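Local coordinates for protein soluble inorganic pyrophosphatase (Toxoplasma gondii, PDB 5WRT) that binds magnesium ions and probably hydrolyses inorganic pyrophosphate to phosphate, as a family I soluble pyrophosphatase, at residues M49-P54 and G135-K140; W91-F96 and P120-E125. All coordinates share one frame; numbering follows the deposited sequence.

Interaction 1 (M49-P54 and G135-K140)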
loop_
_atom_site.group_PDB
_atom_site.type_symbol
_atom_site.label_atom_id
_atom_site.label_comp_id
_atom_site.label_asym_id
_atom_site.label_seq_id
_atom_site.Cartn_x
_atom_site.Cartn_y
_atom_site.Cartn_z
ATOM N N MET A 49 10.974 -7.317 -20.072
ATOM C CA MET A 49 9.899 -7.415 -19.099
ATOM C C MET A 49 8.571 -7.427 -19.834
ATOM O O MET A 49 8.309 -6.548 -20.662
ATOM C CB MET A 49 9.946 -6.249 -18.108
ATOM C CG MET A 49 8.625 -5.987 -17.396
ATOM S SD MET A 49 8.686 -4.522 -16.343
ATOM C CE MET A 49 7.146 -4.686 -15.438
ATOM N N VAL A 50 7.744 -8.424 -19.540
ATOM C CA VAL A 50 6.380 -8.473 -20.050
ATOM C C VAL A 50 5.498 -7.781 -19.018
ATOM O O VAL A 50 5.334 -8.271 -17.898
ATOM C CB VAL A 50 5.920 -9.913 -20.309
ATOM C CG1 VAL A 50 4.445 -9.940 -20.690
ATOM C CG2 VAL A 50 6.769 -10.553 -21.398
ATOM N N VAL A 51 4.938 -6.636 -19.392
ATOM C CA VAL A 51 4.108 -5.860 -18.479
ATOM C C VAL A 51 2.735 -6.514 -18.406
ATOM O O VAL A 51 2.036 -6.626 -19.417
ATOM C CB VAL A 51 4.002 -4.399 -18.935
ATOM C CG1 VAL A 51 3.122 -3.605 -17.980
ATOM C CG2 VAL A 51 5.386 -3.777 -19.044
ATOM N N GLU A 52 2.348 -6.944 -17.206
ATOM C CA GLU A 52 1.025 -7.507 -16.970
ATOM C C GLU A 52 0.082 -6.507 -16.314
ATOM O O GLU A 52 -1.058 -6.345 -16.760
ATOM C CB GLU A 52 1.131 -8.770 -16.103
ATOM C CG GLU A 52 1.864 -9.929 -16.763
ATOM C CD GLU A 52 2.120 -11.084 -15.807
ATOM O OE1 GLU A 52 2.291 -10.835 -14.595
ATOM O OE2 GLU A 52 2.149 -12.245 -16.270
ATOM N N ILE A 53 0.536 -5.828 -15.267
ATOM C CA ILE A 53 -0.304 -4.885 -14.534
ATOM C C ILE A 53 0.290 -3.488 -14.667
ATOM O O ILE A 53 1.378 -3.222 -14.135
ATOM C CB ILE A 53 -0.449 -5.300 -13.061
ATOM C CG1 ILE A 53 -1.218 -6.619 -12.963
ATOM C CG2 ILE A 53 -1.141 -4.206 -12.264
ATOM C CD1 ILE A 53 -1.233 -7.216 -11.579
ATOM N N PRO A 54 -0.384 -2.574 -15.359
ATOM C CA PRO A 54 0.166 -1.227 -15.536
ATOM C C PRO A 54 0.196 -0.450 -14.233
ATOM O O PRO A 54 -0.576 -0.705 -13.306
ATOM C CB PRO A 54 -0.799 -0.574 -16.533
ATOM C CG PRO A 54 -1.489 -1.706 -17.196
ATOM C CD PRO A 54 -1.605 -2.772 -16.153
ATOM N N GLY A 135 2.760 -4.906 -22.898
ATOM C CA GLY A 135 3.977 -4.266 -23.360
ATOM C C GLY A 135 5.211 -5.077 -23.014
ATOM O O GLY A 135 5.269 -5.766 -21.994
ATOM N N VAL A 136 6.211 -4.995 -23.887
ATOM C CA VAL A 136 7.496 -5.652 -23.687
ATOM C C VAL A 136 8.566 -4.572 -23.721
ATOM O O VAL A 136 8.782 -3.935 -24.761
ATOM C CB VAL A 136 7.764 -6.728 -24.750
ATOM C CG1 VAL A 136 9.048 -7.482 -24.434
ATOM C CG2 VAL A 136 6.586 -7.678 -24.836
ATOM N N VAL A 137 9.237 -4.363 -22.592
ATOM C CA VAL A 137 10.233 -3.300 -22.486
ATOM C C VAL A 137 11.543 -3.860 -21.946
ATOM O O VAL A 137 11.536 -4.689 -21.023
ATOM C CB VAL A 137 9.723 -2.143 -21.608
ATOM C CG1 VAL A 137 8.535 -1.461 -22.268
ATOM C CG2 VAL A 137 9.345 -2.642 -20.224
ATOM N N PRO A 138 12.685 -3.455 -22.498
ATOM C CA PRO A 138 13.970 -3.838 -21.899
ATOM C C PRO A 138 14.217 -3.038 -20.630
ATOM O O PRO A 138 14.038 -1.818 -20.603
ATOM C CB PRO A 138 14.995 -3.498 -22.990
ATOM C CG PRO A 138 14.190 -3.190 -24.227
ATOM C CD PRO A 138 12.864 -2.702 -23.747
ATOM N N VAL A 139 14.635 -3.732 -19.575
ATOM C CA VAL A 139 14.838 -3.107 -18.277
ATOM C C VAL A 139 16.224 -3.461 -17.760
ATOM O O VAL A 139 16.790 -4.508 -18.091
ATOM C CB VAL A 139 13.759 -3.534 -17.252
ATOM C CG1 VAL A 139 12.368 -3.183 -17.760
ATOM C CG2 VAL A 139 13.865 -5.023 -16.950
ATOM N N LYS A 140 16.771 -2.569 -16.940
ATOM C CA LYS A 140 17.989 -2.833 -16.190
ATOM C C LYS A 140 17.608 -3.178 -14.759
ATOM O O LYS A 140 16.863 -2.434 -14.111
ATOM C CB LYS A 140 18.933 -1.631 -16.223
ATOM C CG LYS A 140 20.131 -1.760 -15.298
ATOM C CD LYS A 140 21.147 -0.658 -15.550
ATOM C CE LYS A 140 20.479 0.703 -15.656
ATOM N NZ LYS A 140 21.477 1.807 -15.704
#
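Met49 and Val137 form a hydrogen-bonded pair at one end of the paired region of this antiparallel contact, each giving its N-H to the other's carbonyl: Met49 N lies 2.9 Å from Val137 O, and Val137 N 3.1 Å from Met49 O. A third bond, from Val51 N to Gly135 O, is 2.8 Å long and almost straight at the hydrogen (176°), and Val51 CG2 packs against the same carbonyl. Beyond these pairs the strands part, their axes running at 129° to each other. The two faces are packed very differently. On the face of Met49 and Val137, Met49 CB meets Val139 CG1 at 3.9 Å, the methionine chain passing obliquely across the valine. With CG anti to the backbone N (chi1 159°) and the chain extended beyond it, the thioether leads away from the partner strand toward Val123 and Glu125, and so into the interior. On the face of Val50 and Val136 the side chains only graze, CG2 of Val50 standing 4.5 Å from CG2 of Val136. Val136 is partly exposed, with Tyr2 and Ile33 beside it. Past the paired region Glu52 and Ile53 sit opposite the single residue Tyr93, whose carbonyl oxygen probably receives both their N-H groups: a classic beta bulge. Glu52 belongs to a magnesium site of this protein, although it holds no ion in this chain; its OE2 accepts a bond from Met63 N. Strongly twisted antiparallel pairing, more closely packed on the methionine face, with a metal-site carboxylate on one strand, is characteristic of the family I pyrophosphatase beta-barrel.

Interaction 2 (W91-F96 and P120-E125). With MG (magnesium ion), chain D; MG (magnesium ion), chain C.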
loop_
_atom_site.group_PDB
_atom_site.type_symbol
_atom_site.label_atom_id
_atom_site.label_comp_id
_atom_site.label_asym_id
_atom_site.label_seq_id
_atom_site.Cartn_x
_atom_site.Cartn_y
_atom_site.Cartn_z
ATOM N N TRP A 91 3.189 0.902 -9.513
ATOM C CA TRP A 91 4.304 0.725 -10.430
ATOM C C TRP A 91 3.932 -0.307 -11.480
ATOM O O TRP A 91 3.114 -1.198 -11.234
ATOM C CB TRP A 91 5.577 0.294 -9.686
ATOM C CG TRP A 91 5.895 1.162 -8.504
ATOM C CD1 TRP A 91 6.675 2.282 -8.495
ATOM C CD2 TRP A 91 5.422 0.992 -7.161
ATOM N NE1 TRP A 91 6.722 2.817 -7.231
ATOM C CE2 TRP A 91 5.962 2.043 -6.393
ATOM C CE3 TRP A 91 4.599 0.052 -6.534
ATOM C CZ2 TRP A 91 5.705 2.178 -5.029
ATOM C CZ3 TRP A 91 4.345 0.189 -5.180
ATOM C CH2 TRP A 91 4.897 1.243 -4.443
ATOM N N ASN A 92 4.528 -0.170 -12.664
ATOM C CA ASN A 92 4.371 -1.189 -13.692
ATOM C C ASN A 92 4.902 -2.522 -13.182
ATOM O O ASN A 92 5.979 -2.594 -12.582
ATOM C CB ASN A 92 5.099 -0.777 -14.970
ATOM C CG ASN A 92 4.622 0.557 -15.503
ATOM O OD1 ASN A 92 3.499 0.676 -15.995
ATOM N ND2 ASN A 92 5.471 1.573 -15.402
ATOM N N TYR A 93 4.135 -3.582 -13.419
ATOM C CA TYR A 93 4.407 -4.875 -12.814
ATOM C C TYR A 93 4.186 -5.972 -13.840
ATOM O O TYR A 93 3.252 -5.905 -14.642
ATOM C CB TYR A 93 3.508 -5.088 -11.592
ATOM C CG TYR A 93 3.714 -6.391 -10.856
ATOM C CD1 TYR A 93 4.806 -6.571 -10.017
ATOM C CD2 TYR A 93 2.797 -7.430 -10.970
ATOM C CE1 TYR A 93 4.994 -7.757 -9.332
ATOM C CE2 TYR A 93 2.975 -8.619 -10.287
ATOM C CZ TYR A 93 4.076 -8.776 -9.468
ATOM O OH TYR A 93 4.260 -9.957 -8.786
ATOM N N GLY A 94 5.048 -6.984 -13.806
ATOM C CA GLY A 94 4.953 -8.072 -14.755
ATOM C C GLY A 94 5.900 -9.213 -14.453
ATOM O O GLY A 94 6.114 -9.557 -13.287
ATOM N N ALA A 95 6.489 -9.799 -15.494
ATOM C CA ALA A 95 7.304 -10.988 -15.316
ATOM C C ALA A 95 8.374 -11.047 -16.394
ATOM O O ALA A 95 8.259 -10.421 -17.451
ATOM C CB ALA A 95 6.451 -12.262 -15.346
ATOM N N PHE A 96 9.421 -11.807 -16.106
ATOM C CA PHE A 96 10.499 -12.062 -17.052
ATOM C C PHE A 96 10.134 -13.248 -17.935
ATOM O O PHE A 96 9.736 -14.297 -17.413
ATOM C CB PHE A 96 11.803 -12.357 -16.324
ATOM C CG PHE A 96 12.367 -11.182 -15.573
ATOM C CD1 PHE A 96 12.883 -10.091 -16.250
ATOM C CD2 PHE A 96 12.384 -11.175 -14.187
ATOM C CE1 PHE A 96 13.406 -9.012 -15.559
ATOM C CE2 PHE A 96 12.905 -10.101 -13.489
ATOM C CZ PHE A 96 13.417 -9.016 -14.177
ATOM N N PRO A 120 6.436 -17.606 -13.377
ATOM C CA PRO A 120 7.523 -16.784 -13.927
ATOM C C PRO A 120 7.943 -15.704 -12.942
ATOM O O PRO A 120 7.130 -15.179 -12.179
ATOM C CB PRO A 120 6.908 -16.178 -15.194
ATOM C CG PRO A 120 5.838 -17.130 -15.586
ATOM C CD PRO A 120 5.304 -17.724 -14.317
ATOM N N LEU A 121 9.231 -15.362 -12.981
ATOM C CA LEU A 121 9.800 -14.439 -12.007
ATOM C C LEU A 121 9.181 -13.052 -12.146
ATOM O O LEU A 121 9.092 -12.509 -13.250
ATOM C CB LEU A 121 11.315 -14.363 -12.183
ATOM C CG LEU A 121 12.068 -13.465 -11.201
ATOM C CD1 LEU A 121 11.834 -13.925 -9.772
ATOM C CD2 LEU A 121 13.551 -13.454 -11.526
ATOM N N ASP A 122 8.768 -12.477 -11.017
ATOM C CA ASP A 122 8.089 -11.188 -11.004
ATOM C C ASP A 122 9.091 -10.040 -11.022
ATOM O O ASP A 122 10.185 -10.133 -10.460
ATOM C CB ASP A 122 7.199 -11.068 -9.765
ATOM C CG ASP A 122 6.184 -12.187 -9.661
ATOM O OD1 ASP A 122 5.555 -12.523 -10.687
ATOM O OD2 ASP A 122 6.017 -12.735 -8.553
ATOM N N VAL A 123 8.701 -8.942 -11.668
ATOM C CA VAL A 123 9.539 -7.751 -11.760
ATOM C C VAL A 123 8.669 -6.511 -11.592
ATOM O O VAL A 123 7.567 -6.427 -12.146
ATOM C CB VAL A 123 10.321 -7.701 -13.094
ATOM C CG1 VAL A 123 9.384 -7.849 -14.285
ATOM C CG2 VAL A 123 11.134 -6.416 -13.197
ATOM N N VAL A 124 9.162 -5.553 -10.809
ATOM C CA VAL A 124 8.528 -4.252 -10.636
ATOM C C VAL A 124 9.374 -3.222 -11.373
ATOM O O VAL A 124 10.579 -3.103 -11.120
ATOM C CB VAL A 124 8.382 -3.883 -9.150
ATOM C CG1 VAL A 124 7.541 -2.631 -8.994
ATOM C CG2 VAL A 124 7.770 -5.036 -8.371
ATOM N N GLU A 125 8.748 -2.481 -12.282
ATOM C CA GLU A 125 9.416 -1.417 -13.020
ATOM C C GLU A 125 9.037 -0.083 -12.392
ATOM O O GLU A 125 7.849 0.216 -12.226
ATOM C CB GLU A 125 9.028 -1.450 -14.499
ATOM C CG GLU A 125 9.982 -0.707 -15.423
ATOM C CD GLU A 125 9.743 0.789 -15.438
ATOM O OE1 GLU A 125 8.567 1.205 -15.503
ATOM O OE2 GLU A 125 10.733 1.551 -15.389
HETATM MG MG MG D . 3.634 -12.893 -11.536
HETATM MG MG MG C . 6.443 -14.568 -7.855
HETATM O O HOH W 1 6.410 2.553 -12.330
HETATM O O HOH W 2 8.727 -14.071 -8.009
HETATM O O HOH W 3 4.379 -14.842 -7.645
HETATM O O HOH W 4 6.736 -15.279 -9.937
HETATM O O HOH W 5 1.776 -13.133 -12.425
HETATM O O HOH W 6 3.395 -14.392 -10.195
#
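Gly94 and Val123 form the central hydrogen-bonded pair of two antiparallel strands whose axes run at 155°, with Gly94 N 3.1 Å from Val123 O and flanking backbone bonds from Glu125 N to Asn92 O and from Phe96 N to Leu121 O. Val123 CG1 sits between the backbone N and the carbonyl carbon (chi1 53°), where it lies over one face of the Phe96 ring in a CH-pi contact, 4.2 Å from its centroid and 10° off the normal. Leu121 lies alongside that ring, its CD2 3.7 Å from Phe96 CD2. At the far end Asn92 and Glu125 point the same way, and ND2 donates to OE1 over 3.1 Å; Leu131 and Lys55 bind the amide oxygen, while Gly127 and Arg161 hold the other carboxylate oxygen. On the opposite face Val124 CG2 meets the edge of the Tyr93 ring, whose OH comes within 3.1 Å of Asp122 CG without hydrogen-bonding to the carboxylate. Lys156 NZ bonds to both Tyr93 OH and Asp122 OD2, tying the two together. Asp122 bridges two magnesium ions, with OD1 2.1 Å from one and OD2 2.0 Å from the other. Asp117, Asp154 and three waters complete the six-coordinate shell on the OD2 side. A bridging aspartate on a barrel strand is typical of the two-metal active site of family I pyrophosphatases.

In the fold
After an N-terminal sheet of strands 3-7, 16-20 and 26-27, the chain lays down strand 47-53, leaves through strands 57-63, 72-74 and 84-89, which form a separate small sheet, and returns along 92-95. A mostly irregular excursion then leads into strand 115-125, where interaction 2 closes the shorter loop. The next strand, 136-149, comes back to 47-53, so interaction 1 closes a longer loop that encloses the whole of interaction 2. The contacts nest without crossing. They also touch: strands 47-53 and 92-95 are neighbours, and Met49 CE packs on Gly94. Strand 152-161 pairs with both 115-125 and 136-149, so the same sheet links both contacts.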